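Local coordinates for suppressor of RNA silencing p3 (Rice hoja blanca virus, PDB 3AJF), which suppresses RNA-mediated gene silencing in the host, presumably by binding double-stranded RNA, and acts as a homodimer, the chain here being its helical domain, at residues 48-51 with 52-56; 32-35 with 36-40; 22-25 with 26-30; 68-71 with 72-75. All coordinates share one frame; numbering follows the deposited sequence.

Interaction 1. Residues 48-51 with 52-56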
loop_
_atom_site.group_PDB
_atom_site.type_symbol
_atom_site.label_atom_id
_atom_site.label_comp_id
_atom_site.label_asym_id
_atom_site.label_seq_id
_atom_site.Cartn_x
_atom_site.Cartn_y
_atom_site.Cartn_z
ATOM N N ASP A 48 -0.343 -12.907 -7.373
ATOM C CA ASP A 48 0.381 -13.555 -6.299
ATOM C C ASP A 48 0.465 -12.577 -5.140
ATOM O O ASP A 48 1.009 -11.492 -5.318
ATOM C CB ASP A 48 1.803 -13.932 -6.738
ATOM C CG ASP A 48 2.508 -14.795 -5.710
ATOM O OD1 ASP A 48 3.006 -14.258 -4.706
ATOM O OD2 ASP A 48 2.556 -16.032 -5.907
ATOM N N PRO A 49 -0.043 -12.968 -3.944
ATOM C CA PRO A 49 0.004 -12.041 -2.790
ATOM C C PRO A 49 1.425 -11.679 -2.359
ATOM O O PRO A 49 1.666 -10.547 -1.931
ATOM C CB PRO A 49 -0.705 -12.827 -1.680
ATOM C CG PRO A 49 -0.455 -14.295 -2.059
ATOM C CD PRO A 49 -0.653 -14.269 -3.571
ATOM N N GLU A 50 2.366 -12.630 -2.415
ATOM C CA GLU A 50 3.767 -12.285 -2.076
ATOM C C GLU A 50 4.388 -11.274 -3.068
ATOM O O GLU A 50 5.042 -10.333 -2.641
ATOM C CB GLU A 50 4.663 -13.527 -1.903
ATOM C CG GLU A 50 6.209 -13.234 -1.865
ATOM C CD GLU A 50 6.729 -12.446 -0.617
ATOM O OE1 GLU A 50 6.040 -11.521 -0.104
ATOM O OE2 GLU A 50 7.880 -12.724 -0.167
ATOM N N ASN A 51 4.197 -11.465 -4.371
ATOM C CA ASN A 51 4.724 -10.528 -5.356
ATOM C C ASN A 51 4.095 -9.153 -5.224
ATOM O O ASN A 51 4.778 -8.126 -5.377
ATOM C CB ASN A 51 4.515 -11.037 -6.772
ATOM C CG ASN A 51 5.404 -12.277 -7.103
ATOM O OD1 ASN A 51 6.306 -12.633 -6.352
ATOM N ND2 ASN A 51 5.121 -12.921 -8.231
ATOM N N LEU A 52 2.791 -9.123 -4.970
ATOM C CA LEU A 52 2.102 -7.841 -4.771
ATOM C C LEU A 52 2.646 -7.137 -3.513
ATOM O O LEU A 52 2.809 -5.951 -3.507
ATOM C CB LEU A 52 0.575 -8.015 -4.670
ATOM C CG LEU A 52 -0.247 -6.734 -4.371
ATOM C CD1 LEU A 52 -0.122 -5.681 -5.493
ATOM C CD2 LEU A 52 -1.719 -7.059 -4.114
ATOM N N SER A 53 2.902 -7.895 -2.446
ATOM C CA SER A 53 3.478 -7.361 -1.210
ATOM C C SER A 53 4.800 -6.658 -1.462
ATOM O O SER A 53 5.032 -5.535 -0.971
ATOM C CB SER A 53 3.714 -8.486 -0.200
ATOM O OG SER A 53 4.416 -7.976 0.916
ATOM N N VAL A 54 5.671 -7.313 -2.222
ATOM C CA VAL A 54 6.972 -6.765 -2.593
ATOM C C VAL A 54 6.847 -5.477 -3.474
ATOM O O VAL A 54 7.516 -4.458 -3.220
ATOM C CB VAL A 54 7.777 -7.865 -3.289
ATOM C CG1 VAL A 54 8.973 -7.304 -3.986
ATOM C CG2 VAL A 54 8.204 -8.951 -2.269
ATOM N N PHE A 55 5.986 -5.528 -4.488
ATOM C CA PHE A 55 5.631 -4.376 -5.350
ATOM C C PHE A 55 5.171 -3.181 -4.514
ATOM O O PHE A 55 5.703 -2.072 -4.651
ATOM C CB PHE A 55 4.522 -4.865 -6.276
ATOM C CG PHE A 55 3.911 -3.840 -7.213
ATOM C CD1 PHE A 55 4.457 -3.606 -8.476
ATOM C CD2 PHE A 55 2.666 -3.233 -6.893
ATOM C CE1 PHE A 55 3.827 -2.703 -9.398
ATOM C CE2 PHE A 55 2.035 -2.336 -7.798
ATOM C CZ PHE A 55 2.604 -2.078 -9.038
ATOM N N LEU A 56 4.205 -3.404 -3.616
ATOM C CA LEU A 56 3.709 -2.309 -2.759
ATOM C C LEU A 56 4.761 -1.777 -1.780
ATOM O O LEU A 56 4.832 -0.559 -1.526
ATOM C CB LEU A 56 2.451 -2.725 -1.986
ATOM C CG LEU A 56 1.212 -3.088 -2.830
ATOM C CD1 LEU A 56 0.217 -3.761 -1.907
ATOM C CD2 LEU A 56 0.593 -1.901 -3.456
#

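Interaction 2. Residues 32-35 with 36-40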
loop_
_atom_site.group_PDB
_atom_site.type_symbol
_atom_site.label_atom_id
_atom_site.label_comp_id
_atom_site.label_asym_id
_atom_site.label_seq_id
_atom_site.Cartn_x
_atom_site.Cartn_y
_atom_site.Cartn_z
ATOM N N PRO A 32 16.141 -8.392 -8.026
ATOM C CA PRO A 32 16.507 -8.647 -9.425
ATOM C C PRO A 32 15.639 -9.683 -10.164
ATOM O O PRO A 32 15.535 -9.619 -11.389
ATOM C CB PRO A 32 18.000 -9.089 -9.332
ATOM C CG PRO A 32 18.460 -8.435 -8.024
ATOM C CD PRO A 32 17.297 -8.515 -7.111
ATOM N N SER A 33 15.008 -10.609 -9.449
ATOM C CA SER A 33 14.165 -11.606 -10.110
ATOM C C SER A 33 12.754 -11.071 -10.406
ATOM O O SER A 33 11.949 -11.732 -11.090
ATOM C CB SER A 33 14.148 -12.942 -9.343
ATOM O OG SER A 33 13.559 -12.812 -8.054
ATOM N N PHE A 34 12.463 -9.871 -9.903
ATOM C CA PHE A 34 11.236 -9.172 -10.247
ATOM C C PHE A 34 11.440 -8.448 -11.597
ATOM O O PHE A 34 11.785 -7.264 -11.661
ATOM C CB PHE A 34 10.821 -8.221 -9.109
ATOM C CG PHE A 34 9.341 -7.999 -9.020
ATOM C CD1 PHE A 34 8.631 -8.372 -7.872
ATOM C CD2 PHE A 34 8.645 -7.447 -10.089
ATOM C CE1 PHE A 34 7.254 -8.172 -7.792
ATOM C CE2 PHE A 34 7.269 -7.247 -10.026
ATOM C CZ PHE A 34 6.574 -7.608 -8.865
ATOM N N ASP A 35 11.252 -9.195 -12.679
ATOM C CA ASP A 35 11.548 -8.703 -14.009
ATOM C C ASP A 35 10.406 -7.869 -14.593
ATOM O O ASP A 35 9.307 -7.737 -14.014
ATOM C CB ASP A 35 11.903 -9.881 -14.945
ATOM C CG ASP A 35 10.765 -10.899 -15.081
ATOM O OD1 ASP A 35 9.580 -10.548 -14.922
ATOM O OD2 ASP A 35 11.058 -12.076 -15.360
ATOM N N GLU A 36 10.675 -7.317 -15.759
ATOM C CA GLU A 36 9.731 -6.467 -16.461
ATOM C C GLU A 36 8.396 -7.158 -16.719
ATOM O O GLU A 36 7.329 -6.548 -16.636
ATOM C CB GLU A 36 10.351 -6.105 -17.796
ATOM C CG GLU A 36 9.947 -4.753 -18.271
ATOM C CD GLU A 36 10.692 -4.360 -19.537
ATOM O OE1 GLU A 36 11.960 -4.445 -19.541
ATOM O OE2 GLU A 36 9.997 -3.968 -20.520
ATOM N N HIS A 37 8.451 -8.435 -17.070
ATOM C CA HIS A 37 7.226 -9.167 -17.322
ATOM C C HIS A 37 6.379 -9.279 -16.041
ATOM O O HIS A 37 5.167 -9.087 -16.070
ATOM C CB HIS A 37 7.530 -10.534 -17.921
ATOM C CG HIS A 37 6.339 -11.422 -18.004
ATOM N ND1 HIS A 37 5.424 -11.338 -19.030
ATOM C CD2 HIS A 37 5.906 -12.413 -17.188
ATOM C CE1 HIS A 37 4.475 -12.239 -18.843
ATOM N NE2 HIS A 37 4.739 -12.901 -17.731
HETATM N N MSE A 38 7.001 -9.577 -14.910
HETATM C CA MSE A 38 6.233 -9.661 -13.679
HETATM C C MSE A 38 5.694 -8.296 -13.284
HETATM O O MSE A 38 4.594 -8.192 -12.727
HETATM C CB MSE A 38 7.090 -10.240 -12.557
HETATM C CG MSE A 38 7.546 -11.668 -12.883
HETATM SE SE MSE A 38 8.830 -12.238 -11.540
HETATM C CE MSE A 38 7.901 -11.247 -9.974
ATOM N N PHE A 39 6.472 -7.252 -13.561
ATOM C CA PHE A 39 6.045 -5.875 -13.266
ATOM C C PHE A 39 4.785 -5.561 -14.082
ATOM O O PHE A 39 3.784 -5.078 -13.526
ATOM C CB PHE A 39 7.157 -4.854 -13.555
ATOM C CG PHE A 39 6.812 -3.438 -13.145
ATOM C CD1 PHE A 39 6.960 -3.025 -11.815
ATOM C CD2 PHE A 39 6.345 -2.512 -14.090
ATOM C CE1 PHE A 39 6.639 -1.705 -11.435
ATOM C CE2 PHE A 39 6.024 -1.195 -13.714
ATOM C CZ PHE A 39 6.163 -0.793 -12.390
ATOM N N LEU A 40 4.833 -5.825 -15.393
ATOM C CA LEU A 40 3.635 -5.587 -16.240
ATOM C C LEU A 40 2.404 -6.429 -15.835
ATOM O O LEU A 40 1.287 -5.934 -15.810
ATOM C CB LEU A 40 3.937 -5.744 -17.735
ATOM C CG LEU A 40 5.006 -4.779 -18.263
ATOM C CD1 LEU A 40 5.398 -5.151 -19.703
ATOM C CD2 LEU A 40 4.531 -3.302 -18.150
#

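Interaction 3. Residues 22-25 with 26-30. With SO4 (sulfate ion), chain E.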
loop_
_atom_site.group_PDB
_atom_site.type_symbol
_atom_site.label_atom_id
_atom_site.label_comp_id
_atom_site.label_asym_id
_atom_site.label_seq_id
_atom_site.Cartn_x
_atom_site.Cartn_y
_atom_site.Cartn_z
ATOM N N LEU A 22 10.750 4.596 -13.034
ATOM C CA LEU A 22 11.534 4.758 -11.807
ATOM C C LEU A 22 11.158 3.687 -10.761
ATOM O O LEU A 22 12.051 3.106 -10.122
ATOM C CB LEU A 22 11.325 6.160 -11.230
ATOM C CG LEU A 22 12.021 6.461 -9.899
ATOM C CD1 LEU A 22 13.577 6.404 -10.056
ATOM C CD2 LEU A 22 11.524 7.781 -9.325
ATOM N N PHE A 23 9.849 3.437 -10.627
ATOM C CA PHE A 23 9.273 2.430 -9.697
ATOM C C PHE A 23 9.872 1.078 -10.093
ATOM O O PHE A 23 10.474 0.399 -9.246
ATOM C CB PHE A 23 7.736 2.461 -9.825
ATOM C CG PHE A 23 6.964 1.510 -8.918
ATOM C CD1 PHE A 23 7.560 0.798 -7.867
ATOM C CD2 PHE A 23 5.582 1.387 -9.106
ATOM C CE1 PHE A 23 6.805 -0.054 -7.066
ATOM C CE2 PHE A 23 4.806 0.547 -8.279
ATOM C CZ PHE A 23 5.428 -0.178 -7.257
ATOM N N PHE A 24 9.774 0.722 -11.376
ATOM C CA PHE A 24 10.306 -0.559 -11.817
ATOM C C PHE A 24 11.825 -0.694 -11.514
ATOM O O PHE A 24 12.302 -1.735 -11.030
ATOM C CB PHE A 24 10.067 -0.800 -13.317
ATOM C CG PHE A 24 10.748 -2.049 -13.803
ATOM C CD1 PHE A 24 10.298 -3.292 -13.370
ATOM C CD2 PHE A 24 11.911 -1.980 -14.583
ATOM C CE1 PHE A 24 10.958 -4.485 -13.749
ATOM C CE2 PHE A 24 12.583 -3.156 -14.993
ATOM C CZ PHE A 24 12.090 -4.413 -14.566
ATOM N N ASP A 25 12.579 0.370 -11.781
ATOM C CA ASP A 25 14.034 0.351 -11.589
ATOM C C ASP A 25 14.395 0.086 -10.121
ATOM O O ASP A 25 15.323 -0.687 -9.821
ATOM C CB ASP A 25 14.638 1.676 -12.019
ATOM C CG ASP A 25 14.773 1.794 -13.509
ATOM O OD1 ASP A 25 14.549 0.780 -14.212
ATOM O OD2 ASP A 25 15.122 2.896 -13.995
ATOM N N ILE A 26 13.663 0.745 -9.227
ATOM C CA ILE A 26 13.909 0.643 -7.790
ATOM C C ILE A 26 13.503 -0.740 -7.315
ATOM O O ILE A 26 14.258 -1.390 -6.603
ATOM C CB ILE A 26 13.163 1.790 -7.044
ATOM C CG1 ILE A 26 13.915 3.107 -7.297
ATOM C CG2 ILE A 26 13.023 1.499 -5.555
ATOM C CD1 ILE A 26 13.230 4.393 -6.794
ATOM N N LEU A 27 12.316 -1.202 -7.739
ATOM C CA LEU A 27 11.818 -2.532 -7.373
ATOM C C LEU A 27 12.785 -3.622 -7.861
ATOM O O LEU A 27 13.138 -4.553 -7.114
ATOM C CB LEU A 27 10.410 -2.747 -7.945
ATOM C CG LEU A 27 9.770 -4.121 -7.828
ATOM C CD1 LEU A 27 9.713 -4.546 -6.367
ATOM C CD2 LEU A 27 8.397 -4.047 -8.402
ATOM N N ASN A 28 13.215 -3.481 -9.105
ATOM C CA ASN A 28 14.065 -4.478 -9.744
ATOM C C ASN A 28 15.484 -4.463 -9.167
ATOM O O ASN A 28 16.155 -5.499 -9.112
ATOM C CB ASN A 28 14.076 -4.289 -11.283
ATOM C CG ASN A 28 14.997 -5.282 -11.997
ATOM O OD1 ASN A 28 16.105 -4.922 -12.403
ATOM N ND2 ASN A 28 14.537 -6.525 -12.166
ATOM N N GLU A 29 15.944 -3.290 -8.721
ATOM C CA GLU A 29 17.251 -3.225 -8.063
ATOM C C GLU A 29 17.194 -4.006 -6.739
ATOM O O GLU A 29 18.097 -4.807 -6.465
ATOM C CB GLU A 29 17.637 -1.773 -7.808
ATOM C CG GLU A 29 19.083 -1.530 -7.342
ATOM C CD GLU A 29 19.477 -0.033 -7.478
ATOM O OE1 GLU A 29 18.879 0.669 -8.349
ATOM O OE2 GLU A 29 20.381 0.441 -6.728
ATOM N N ARG A 30 16.142 -3.775 -5.943
ATOM C CA ARG A 30 15.975 -4.479 -4.650
ATOM C C ARG A 30 15.724 -5.975 -4.900
ATOM O O ARG A 30 16.252 -6.817 -4.185
ATOM C CB ARG A 30 14.857 -3.855 -3.783
ATOM C CG ARG A 30 14.851 -4.305 -2.265
ATOM C CD ARG A 30 15.731 -3.440 -1.352
ATOM N NE ARG A 30 15.812 -3.924 0.045
ATOM C CZ ARG A 30 14.852 -4.612 0.624
ATOM N NH1 ARG A 30 13.764 -4.868 -0.075
ATOM N NH2 ARG A 30 14.959 -5.030 1.877
HETATM S S SO4 E . 11.280 -5.899 0.789
HETATM O O1 SO4 E . 10.309 -6.927 0.431
HETATM O O2 SO4 E . 11.367 -4.855 -0.226
HETATM O O3 SO4 E . 12.555 -6.567 0.986
HETATM O O4 SO4 E . 10.904 -5.249 2.036
HETATM O O HOH W 1 17.047 -1.849 -11.903
#

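Interaction 4. Residues 68-71 with 72-75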
loop_
_atom_site.group_PDB
_atom_site.type_symbol
_atom_site.label_atom_id
_atom_site.label_comp_id
_atom_site.label_asym_id
_atom_site.label_seq_id
_atom_site.Cartn_x
_atom_site.Cartn_y
_atom_site.Cartn_z
ATOM N N ASP A 68 14.574 12.240 -2.500
ATOM C CA ASP A 68 14.617 12.981 -3.766
ATOM C C ASP A 68 13.540 12.531 -4.746
ATOM O O ASP A 68 13.702 12.678 -5.963
ATOM C CB ASP A 68 16.027 12.914 -4.406
ATOM C CG ASP A 68 16.447 11.493 -4.750
ATOM O OD1 ASP A 68 15.818 10.541 -4.238
ATOM O OD2 ASP A 68 17.411 11.308 -5.524
ATOM N N LEU A 69 12.446 11.973 -4.238
ATOM C CA LEU A 69 11.313 11.634 -5.112
ATOM C C LEU A 69 10.746 12.963 -5.616
ATOM O O LEU A 69 10.452 13.836 -4.803
ATOM C CB LEU A 69 10.243 10.856 -4.334
ATOM C CG LEU A 69 9.041 10.325 -5.122
ATOM C CD1 LEU A 69 9.484 9.157 -6.022
ATOM C CD2 LEU A 69 7.883 9.923 -4.188
ATOM N N PRO A 70 10.639 13.155 -6.945
ATOM C CA PRO A 70 10.036 14.425 -7.379
ATOM C C PRO A 70 8.659 14.719 -6.725
ATOM O O PRO A 70 7.843 13.815 -6.520
ATOM C CB PRO A 70 9.898 14.237 -8.890
ATOM C CG PRO A 70 11.002 13.303 -9.255
ATOM C CD PRO A 70 11.054 12.323 -8.089
ATOM N N GLY A 71 8.425 15.977 -6.362
ATOM C CA GLY A 71 7.187 16.380 -5.691
ATOM C C GLY A 71 5.924 15.983 -6.452
ATOM O O GLY A 71 4.948 15.538 -5.861
ATOM N N HIS A 72 5.944 16.118 -7.771
ATOM C CA HIS A 72 4.764 15.792 -8.568
ATOM C C HIS A 72 4.533 14.288 -8.739
ATOM O O HIS A 72 3.544 13.882 -9.316
ATOM C CB HIS A 72 4.766 16.534 -9.912
ATOM C CG HIS A 72 5.831 16.084 -10.863
ATOM N ND1 HIS A 72 7.174 16.305 -10.638
ATOM C CD2 HIS A 72 5.748 15.456 -12.062
ATOM C CE1 HIS A 72 7.874 15.801 -11.639
ATOM N NE2 HIS A 72 7.033 15.291 -12.521
ATOM N N TYR A 73 5.444 13.472 -8.220
ATOM C CA TYR A 73 5.273 12.032 -8.252
ATOM C C TYR A 73 4.483 11.548 -7.046
ATOM O O TYR A 73 3.983 10.430 -7.069
ATOM C CB TYR A 73 6.636 11.316 -8.321
ATOM C CG TYR A 73 7.309 11.303 -9.698
ATOM C CD1 TYR A 73 6.849 12.110 -10.759
ATOM C CD2 TYR A 73 8.417 10.494 -9.927
ATOM C CE1 TYR A 73 7.458 12.074 -12.010
ATOM C CE2 TYR A 73 9.038 10.467 -11.173
ATOM C CZ TYR A 73 8.551 11.254 -12.194
ATOM O OH TYR A 73 9.182 11.214 -13.402
ATOM N N ARG A 74 4.325 12.390 -6.013
ATOM C CA ARG A 74 3.746 11.874 -4.764
ATOM C C ARG A 74 2.296 11.407 -4.897
ATOM O O ARG A 74 1.928 10.351 -4.358
ATOM C CB ARG A 74 3.903 12.848 -3.572
ATOM C CG ARG A 74 5.359 13.215 -3.219
ATOM C CD ARG A 74 5.433 13.840 -1.828
ATOM N NE ARG A 74 5.224 12.813 -0.810
ATOM C CZ ARG A 74 6.129 11.918 -0.427
ATOM N NH1 ARG A 74 7.362 11.960 -0.904
ATOM N NH2 ARG A 74 5.816 11.003 0.485
ATOM N N LEU A 75 1.487 12.195 -5.589
ATOM C CA LEU A 75 0.053 11.904 -5.705
ATOM C C LEU A 75 -0.204 10.666 -6.586
ATOM O O LEU A 75 -0.945 9.759 -6.173
ATOM C CB LEU A 75 -0.727 13.136 -6.196
ATOM C CG LEU A 75 -2.245 12.997 -6.393
ATOM C CD1 LEU A 75 -2.910 12.413 -5.141
ATOM C CD2 LEU A 75 -2.882 14.330 -6.765
HETATM O O HOH W 2 8.820 13.977 -2.331
HETATM O O HOH W 3 2.021 14.976 -5.961
#

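Interaction 1. Residues 48-51 with 52-56
Leu52 N gives its N-H to Asp48 O at 3.0 Å, nearly straight at 163°, and closes the first turn of helix 49-64. The carboxylate of Asp48 turns back over the helix start, and OD1 accepts from Asn51 N at 3.1 Å. That N-H comes from the anti side of the carboxylate, 23° out of its plane. This is an N-cap: the side chain of the residue before the helix binds an amide of the first turn. The negative carboxylate probably also suits the positive end of the helix dipole. Beyond the cap the regular i to i+4 pattern runs on, with Phe55 N giving to Asn51 O at 3.0 Å.

Outside the cap the side chains meet more loosely. Glu50 starts anti to its own N (chi1 167°) and then bends at chi2. This brings OE1 to 3.8 Å from Ser53 CB and 4.0 Å from Val54 CG2. The side chains of Glu50 and Val54 meet at a slant. Ser53 CB rests against the carbonyls of the preceding turn, 3.3 Å from Glu50 O. Glu50 and Ser53 also pack on His65 and Ser64 of the second subunit, at the dimer interface. Phe55 points into the helical core, where its ring meets Phe23 and Tyr84.

Interaction 2. Residues 32-35 with 36-40
The chain passes through an inverse gamma turn centred on Phe34 and enters helix 36-44, where Phe39 N bonds Asp35 O at 2.9 Å as the first turn closes. Asp35 is the N-cap. Its OD1 accepts from the backbone N of Met38, a selenomethionine, at 2.8 Å and 162°, met nearly along the C-O axis of the carboxylate. The torsion that allows this sets CG between the backbone N and the carbonyl carbon (chi1 60°), which brings OD1 to the Met38 amide.

The Met38 side chain packs against the cap. It crosses that of Asp35 at about a right angle, and its CG lies close to OD1. The chain then bends at chi3 and lays the methyl CE over one face of the Phe34 ring. CE stands 3.6 Å from the ring centroid and only 10° off the normal, a CH-pi contact over the centre. The selenium sits farther up, 5.2 Å from the centroid, as a Met-aromatic contact. It also lies 3.2 Å from Ser33 O. The Phe34 ring meets Phe39 CA at its edge, in plane. It also packs on Leu27 of helix 17-30 and on Asn51 and Val54 of helix 49-64, while Phe34 O accepts from Asn28 ND2.

The cap therefore joins two chemistries: a carboxylate that answers a helix-start amide, and the methyl end of residue 38, a selenomethionine in the crystal, that lies on an aromatic face.

Interaction 3. Residues 22-25 with 26-30
Leu22 and Ile26 touch one turn apart on helix 17-30, which packs against helices 36-44 and 49-64 in this mainly helical domain. Their side chains approach at a slant, Leu22 CD1 lying 3.8 Å from Ile26 CD1. Beneath them the backbone bonds join residues four apart; the straightest is Leu27 N to Phe23 O, 2.9 Å at 171°.

The tight side holds the buried Phe23 and Leu27. Phe23 meets Phe39 edge-to-face and packs on Ala59, and Leu27 packs on Ser58. Phe24 and Asn28 flank this buried pair. They lie side by side and point the same way, with ring and amide planes 21° apart. Both side chains leave their backbone N in the anti direction (Phe24 chi1 174°). Asn28 CB comes over one face of the Phe24 ring, offset toward the rim, 4.1 Å from the centroid in a CH-pi contact. The amide beyond it has its main polar partner in Phe34 O, bound by ND2.

At the end of the helix Arg30 reaches a sulfate, probably from the crystallisation liquor, which Lys57 also binds. NH1 is modelled too close to the ion, so the arginine-sulfate geometry is doubtful.

The solvent side is looser. Asp25 and Glu29 are exposed there, and Glu29 runs out extended beyond CG. A water links the two segments on this side: Asn28 OD1 accepts a long hydrogen bond from it at 3.3 Å, and it donates to Asp25 O at 2.9 Å.

Interaction 4. Residues 68-71 with 72-75
Pro70 and Tyr73 form the centre of this contact. The proline ring lies over one face of the tyrosine ring, offset toward the rim, with CG 4.0 Å from the centroid in a CH-pi contact. Pro70 CD comes still nearer to one ring atom, 3.7 Å from Tyr73 CD2. Leu69 approaches the same ring at its edge with CD1, and its CG lies 4.1 Å from Tyr73 CB. Pro70 CB also meets the His72 ring, at ND1 and CE1. That ring is folded back by a chi1 of 68°.

The backbone holds these groups in place. Tyr73 N gives to Pro70 O at 3.0 Å, and Arg74 N gives to Gly71 O at 3.2 Å. Both donors stand well above the planes of their carbonyls, as expected where residues three apart are joined. Two waters complete the turn. One accepts a hydrogen bond from Arg74 NH1 and donates to Leu69 O. The other donates to Gly71 O and accepts from Leu75 N, 2.9 Å away.

The outer shell fixes the arginine and the core. Arg74 bends at chi3, and NH2 bonds Leu63 O and also Phe88 O of the second subunit, so its guanidinium ties the turn to helix 49-64 and to the dimer partner. Leu69 and Tyr73 pack on Leu22 of helix 17-30. The Tyr73 N to Pro70 O bond, with Gly71 and His72 at the corners, fits a type I beta turn, which leads from the loop into helix 74-85.

How the interactions relate
Along the chain the order is interaction 3, interaction 2, interaction 1, interaction 4. Interaction 3 lies within helix 17-30. Interactions 2 and 1 lie at the starts of helices 36-44 and 49-64, and interaction 4 leads into helix 74-85. The first three form one cluster. The centres of interactions 2 and 3 are about 9 Å apart, those of 1 and 2 about 12 Å, and those of 1 and 3 about 14 Å. They share a core of phenylalanine, leucine and valine side chains. Interaction 4 sits apart, about 22 Å from interaction 1 between centres, and touches interaction 3 through Leu22. Interactions 1 and 4 both touch the second subunit, at two places on opposite sides of the chain's centre.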